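Long-range contact in Non-structural polyprotein (Sindbis virus, PDB 4GUA), which is a precursor of alphavirus replication proteins, joining a cysteine protease that probably cleaves the viral polyprotein to macro and zinc-binding domains: residues D516-K528 with T602-E614. Numbering follows the deposited sequence.
Sequences DELVWIHPDSCLK and TLPCLCMYAMTPE. With ZN (zinc ion), chain V.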
loop_
_atom_site.group_PDB
_atom_site.type_symbol
_atom_site.label_atom_id
_atom_site.label_comp_id
_atom_site.label_asym_id
_atom_site.label_seq_id
_atom_site.Cartn_x
_atom_site.Cartn_y
_atom_site.Cartn_z
ATOM N N ASP A 516 -0.308 -11.225 5.411
ATOM C CA ASP A 516 0.179 -9.857 5.472
ATOM C C ASP A 516 1.677 -9.789 5.753
ATOM O O ASP A 516 2.275 -8.720 5.640
ATOM C CB ASP A 516 -0.605 -9.056 6.510
ATOM C CG ASP A 516 -0.682 -9.752 7.849
ATOM O OD1 ASP A 516 -0.589 -10.996 7.892
ATOM O OD2 ASP A 516 -0.863 -9.053 8.865
ATOM N N GLU A 517 2.282 -10.920 6.114
ATOM C CA GLU A 517 3.730 -10.977 6.314
ATOM C C GLU A 517 4.481 -11.191 4.997
ATOM O O GLU A 517 5.563 -10.635 4.798
ATOM C CB GLU A 517 4.103 -12.039 7.343
ATOM C CG GLU A 517 4.141 -13.464 6.804
ATOM C CD GLU A 517 5.268 -14.309 7.379
ATOM O OE1 GLU A 517 6.055 -13.803 8.216
ATOM O OE2 GLU A 517 5.350 -15.496 7.000
ATOM N N LEU A 518 3.884 -11.940 4.075
ATOM C CA LEU A 518 4.602 -12.393 2.883
ATOM C C LEU A 518 5.181 -11.260 2.042
ATOM O O LEU A 518 4.501 -10.285 1.717
ATOM C CB LEU A 518 3.689 -13.242 1.994
ATOM C CG LEU A 518 4.387 -14.016 0.871
ATOM C CD1 LEU A 518 5.411 -15.002 1.427
ATOM C CD2 LEU A 518 3.366 -14.734 0.014
ATOM N N VAL A 519 6.455 -11.409 1.703
ATOM C CA VAL A 519 7.153 -10.462 0.847
ATOM C C VAL A 519 7.490 -11.090 -0.499
ATOM O O VAL A 519 7.977 -12.211 -0.566
ATOM C CB VAL A 519 8.460 -9.997 1.489
ATOM C CG1 VAL A 519 9.249 -9.151 0.500
ATOM C CG2 VAL A 519 8.170 -9.223 2.760
ATOM N N TRP A 520 7.218 -10.365 -1.574
ATOM C CA TRP A 520 7.516 -10.852 -2.906
ATOM C C TRP A 520 8.962 -10.519 -3.248
ATOM O O TRP A 520 9.349 -9.356 -3.244
ATOM C CB TRP A 520 6.553 -10.209 -3.900
ATOM C CG TRP A 520 6.562 -10.813 -5.270
ATOM C CD1 TRP A 520 7.580 -11.495 -5.867
ATOM C CD2 TRP A 520 5.494 -10.772 -6.225
ATOM N NE1 TRP A 520 7.212 -11.881 -7.132
ATOM C CE2 TRP A 520 5.936 -11.451 -7.376
ATOM C CE3 TRP A 520 4.206 -10.228 -6.217
ATOM C CZ2 TRP A 520 5.138 -11.601 -8.506
ATOM C CZ3 TRP A 520 3.416 -10.378 -7.342
ATOM C CH2 TRP A 520 3.883 -11.058 -8.468
ATOM N N ILE A 521 9.754 -11.538 -3.573
ATOM C CA ILE A 521 11.184 -11.353 -3.815
ATOM C C ILE A 521 11.594 -11.717 -5.237
ATOM O O ILE A 521 10.900 -12.459 -5.939
ATOM C CB ILE A 521 12.046 -12.198 -2.846
ATOM C CG1 ILE A 521 11.569 -13.656 -2.835
ATOM C CG2 ILE A 521 12.019 -11.601 -1.448
ATOM C CD1 ILE A 521 12.520 -14.625 -2.132
ATOM N N HIS A 522 12.728 -11.166 -5.657
ATOM C CA HIS A 522 13.317 -11.496 -6.949
ATOM C C HIS A 522 13.627 -13.003 -7.027
ATOM O O HIS A 522 14.051 -13.601 -6.036
ATOM C CB HIS A 522 14.594 -10.669 -7.136
ATOM C CG HIS A 522 15.160 -10.734 -8.519
ATOM N ND1 HIS A 522 16.198 -11.571 -8.858
ATOM C CD2 HIS A 522 14.823 -10.072 -9.651
ATOM C CE1 HIS A 522 16.483 -11.417 -10.139
ATOM N NE2 HIS A 522 15.662 -10.515 -10.644
ATOM N N PRO A 523 13.424 -13.620 -8.202
ATOM C CA PRO A 523 13.614 -15.073 -8.356
ATOM C C PRO A 523 15.029 -15.578 -8.013
ATOM O O PRO A 523 15.194 -16.704 -7.541
ATOM C CB PRO A 523 13.313 -15.308 -9.840
ATOM C CG PRO A 523 12.444 -14.161 -10.238
ATOM C CD PRO A 523 12.926 -12.993 -9.438
ATOM N N ASP A 524 16.036 -14.751 -8.264
ATOM C CA ASP A 524 17.427 -15.103 -7.977
ATOM C C ASP A 524 17.828 -14.780 -6.531
ATOM O O ASP A 524 18.992 -14.912 -6.154
ATOM C CB ASP A 524 18.369 -14.391 -8.951
ATOM C CG ASP A 524 18.039 -14.690 -10.408
ATOM O OD1 ASP A 524 17.400 -15.734 -10.675
ATOM O OD2 ASP A 524 18.420 -13.879 -11.286
ATOM N N SER A 525 16.871 -14.330 -5.730
ATOM C CA SER A 525 17.133 -14.044 -4.324
ATOM C C SER A 525 17.556 -15.300 -3.575
ATOM O O SER A 525 17.056 -16.392 -3.844
ATOM C CB SER A 525 15.883 -13.458 -3.663
ATOM O OG SER A 525 16.100 -13.220 -2.276
ATOM N N CYS A 526 18.457 -15.124 -2.615
ATOM C CA CYS A 526 18.903 -16.211 -1.752
ATOM C C CYS A 526 17.910 -16.444 -0.615
ATOM O O CYS A 526 18.103 -17.329 0.218
ATOM C CB CYS A 526 20.277 -15.892 -1.171
ATOM S SG CYS A 526 20.248 -14.636 0.131
ATOM N N LEU A 527 16.851 -15.644 -0.578
ATOM C CA LEU A 527 15.828 -15.801 0.443
ATOM C C LEU A 527 14.785 -16.802 -0.030
ATOM O O LEU A 527 13.888 -17.188 0.723
ATOM C CB LEU A 527 15.167 -14.458 0.764
ATOM C CG LEU A 527 16.033 -13.453 1.528
ATOM C CD1 LEU A 527 15.415 -12.072 1.492
ATOM C CD2 LEU A 527 16.216 -13.906 2.964
ATOM N N LYS A 528 14.918 -17.231 -1.282
ATOM C CA LYS A 528 14.006 -18.217 -1.842
ATOM C C LYS A 528 13.974 -19.473 -0.968
ATOM O O LYS A 528 15.015 -20.016 -0.583
ATOM C CB LYS A 528 14.406 -18.575 -3.277
ATOM C CG LYS A 528 13.423 -19.515 -3.948
ATOM C CD LYS A 528 13.763 -19.752 -5.402
ATOM C CE LYS A 528 12.737 -20.666 -6.056
ATOM N NZ LYS A 528 13.100 -21.003 -7.458
ATOM N N THR A 602 10.962 -4.273 -3.444
ATOM C CA THR A 602 11.638 -5.564 -3.506
ATOM C C THR A 602 11.750 -6.130 -4.915
ATOM O O THR A 602 12.484 -7.086 -5.140
ATOM C CB THR A 602 10.860 -6.612 -2.691
ATOM O OG1 THR A 602 9.552 -6.764 -3.253
ATOM C CG2 THR A 602 10.721 -6.187 -1.242
ATOM N N LEU A 603 11.021 -5.557 -5.864
ATOM C CA LEU A 603 10.961 -6.133 -7.197
ATOM C C LEU A 603 10.917 -5.057 -8.283
ATOM O O LEU A 603 9.937 -4.946 -9.014
ATOM C CB LEU A 603 9.722 -7.020 -7.290
ATOM C CG LEU A 603 9.731 -8.093 -8.368
ATOM C CD1 LEU A 603 10.711 -9.199 -7.988
ATOM C CD2 LEU A 603 8.325 -8.640 -8.577
ATOM N N PRO A 604 11.992 -4.266 -8.398
ATOM C CA PRO A 604 12.067 -3.185 -9.389
ATOM C C PRO A 604 12.112 -3.711 -10.822
ATOM O O PRO A 604 11.631 -3.053 -11.752
ATOM C CB PRO A 604 13.365 -2.467 -9.023
ATOM C CG PRO A 604 14.174 -3.487 -8.293
ATOM C CD PRO A 604 13.191 -4.321 -7.547
ATOM N N CYS A 605 12.707 -4.885 -10.996
ATOM C CA CYS A 605 12.636 -5.587 -12.272
ATOM C C CYS A 605 12.958 -7.054 -12.067
ATOM O O CYS A 605 13.310 -7.464 -10.962
ATOM C CB CYS A 605 13.582 -4.967 -13.302
ATOM S SG CYS A 605 15.331 -5.097 -12.904
ATOM N N LEU A 606 12.821 -7.841 -13.131
ATOM C CA LEU A 606 13.090 -9.273 -13.064
ATOM C C LEU A 606 14.459 -9.683 -13.598
ATOM O O LEU A 606 14.817 -10.858 -13.541
ATOM C CB LEU A 606 11.995 -10.036 -13.802
ATOM C CG LEU A 606 10.609 -9.784 -13.217
ATOM C CD1 LEU A 606 9.563 -10.596 -13.957
ATOM C CD2 LEU A 606 10.600 -10.106 -11.725
ATOM N N CYS A 607 15.238 -8.720 -14.083
ATOM C CA CYS A 607 16.519 -9.038 -14.697
ATOM C C CYS A 607 17.586 -9.197 -13.618
ATOM O O CYS A 607 17.318 -8.974 -12.436
ATOM C CB CYS A 607 16.923 -7.962 -15.714
ATOM S SG CYS A 607 17.956 -6.619 -15.059
ATOM N N MET A 608 18.794 -9.576 -14.028
ATOM C CA MET A 608 19.852 -9.924 -13.080
ATOM C C MET A 608 20.424 -8.711 -12.356
ATOM O O MET A 608 21.155 -8.861 -11.372
ATOM C CB MET A 608 20.994 -10.659 -13.783
ATOM C CG MET A 608 21.852 -9.779 -14.678
ATOM S SD MET A 608 22.983 -10.737 -15.708
ATOM C CE MET A 608 23.971 -11.561 -14.460
ATOM N N TYR A 609 20.124 -7.518 -12.863
ATOM C CA TYR A 609 20.667 -6.289 -12.294
ATOM C C TYR A 609 19.699 -5.581 -11.343
ATOM O O TYR A 609 20.032 -4.541 -10.778
ATOM C CB TYR A 609 21.106 -5.357 -13.424
ATOM C CG TYR A 609 22.138 -5.994 -14.326
ATOM C CD1 TYR A 609 23.417 -6.268 -13.860
ATOM C CD2 TYR A 609 21.832 -6.341 -15.636
ATOM C CE1 TYR A 609 24.366 -6.860 -14.672
ATOM C CE2 TYR A 609 22.779 -6.936 -16.459
ATOM C CZ TYR A 609 24.045 -7.192 -15.970
ATOM O OH TYR A 609 24.998 -7.783 -16.774
ATOM N N ALA A 610 18.528 -6.171 -11.125
ATOM C CA ALA A 610 17.476 -5.528 -10.342
ATOM C C ALA A 610 18.045 -5.010 -9.037
ATOM O O ALA A 610 18.732 -5.741 -8.335
ATOM C CB ALA A 610 16.366 -6.517 -10.062
ATOM N N MET A 611 17.742 -3.764 -8.678
ATOM C CA MET A 611 18.431 -3.194 -7.537
ATOM C C MET A 611 17.548 -3.370 -6.319
ATOM O O MET A 611 16.735 -2.517 -5.963
ATOM C CB MET A 611 18.662 -1.705 -7.799
ATOM C CG MET A 611 19.750 -1.057 -6.972
ATOM S SD MET A 611 21.415 -1.442 -7.545
ATOM C CE MET A 611 21.394 -0.748 -9.196
ATOM N N THR A 612 17.790 -4.493 -5.656
ATOM C CA THR A 612 17.168 -4.854 -4.397
ATOM C C THR A 612 18.112 -4.508 -3.262
ATOM O O THR A 612 19.311 -4.344 -3.482
ATOM C CB THR A 612 16.817 -6.349 -4.366
ATOM O OG1 THR A 612 18.014 -7.134 -4.453
ATOM C CG2 THR A 612 15.909 -6.700 -5.537
ATOM N N PRO A 613 17.582 -4.374 -2.044
ATOM C CA PRO A 613 18.518 -4.258 -0.926
ATOM C C PRO A 613 19.526 -5.411 -0.948
ATOM O O PRO A 613 20.674 -5.270 -0.524
ATOM C CB PRO A 613 17.605 -4.332 0.298
ATOM C CG PRO A 613 16.302 -3.788 -0.190
ATOM C CD PRO A 613 16.181 -4.257 -1.613
ATOM N N GLU A 614 19.092 -6.551 -1.465
ATOM C CA GLU A 614 19.964 -7.707 -1.551
ATOM C C GLU A 614 21.131 -7.418 -2.487
ATOM O O GLU A 614 22.289 -7.594 -2.117
ATOM C CB GLU A 614 19.183 -8.935 -2.020
ATOM C CG GLU A 614 20.004 -10.197 -2.079
ATOM C CD GLU A 614 19.158 -11.428 -2.337
ATOM O OE1 GLU A 614 17.918 -11.291 -2.388
ATOM O OE2 GLU A 614 19.731 -12.532 -2.475
HETATM ZN ZN ZN V . 16.448 -4.602 -14.943
#
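H522 reaches from the loop after strand 519-520 to the zinc-binding C605-C607 segment, its ring held among the backbone carbonyls of C605, L606 and C607. With CG anti to the backbone N (chi1 -170°), NE2 faces two acceptors at once, C607 O at 2.9 Å and L606 O at 3.0 Å from NE2; both bonds are weak and bent, and both oxygens lie oblique to the ring. C605 O sits at the ring edge, near CD2, and A610 CB approaches obliquely. The two cysteines point the other way: C605 SG and C607 SG bind the zinc ion, whose set is completed by C630 and C648. C607 SG also accepts a hydrogen bond from the backbone N-H of Y609 (N to SG 3.2 Å), inside the type I turn from C607 to A610. Within the nsP3 zinc-binding domain, the contact thus packs the strand 519-520 region against the segment carrying two of the four cysteine ligands.

Nearer the strand, L603 divides its two methyls. CD2 lies over one face of the W520 indole, a CH-pi contact 3.9 Å from the centroid of the five-membered ring, while CD1 packs on the backbone of H522. T602 OG1 donates to W520 O at 2.6 Å, and T602 CG2 meets V519 CG1.

At the far end, E614, in the first turn of helix 613-621, extends its carboxylate to S525 and C526. S525 OG donates a hydrogen bond to E614 OE1 (2.7 Å), and the N-H of C526 runs almost straight (171°) to E614 OE2 at 2.9 Å; each oxygen uses its syn lone pair. S525 OG in turn accepts from L527 N, an ST turn that fixes the hydroxyl.

Gripped by two bonds, the E614 carboxylate is probably charged, and H522 probably helps to link the zinc-ligand segment to 516-528, through weak bonds one shell out from the metal.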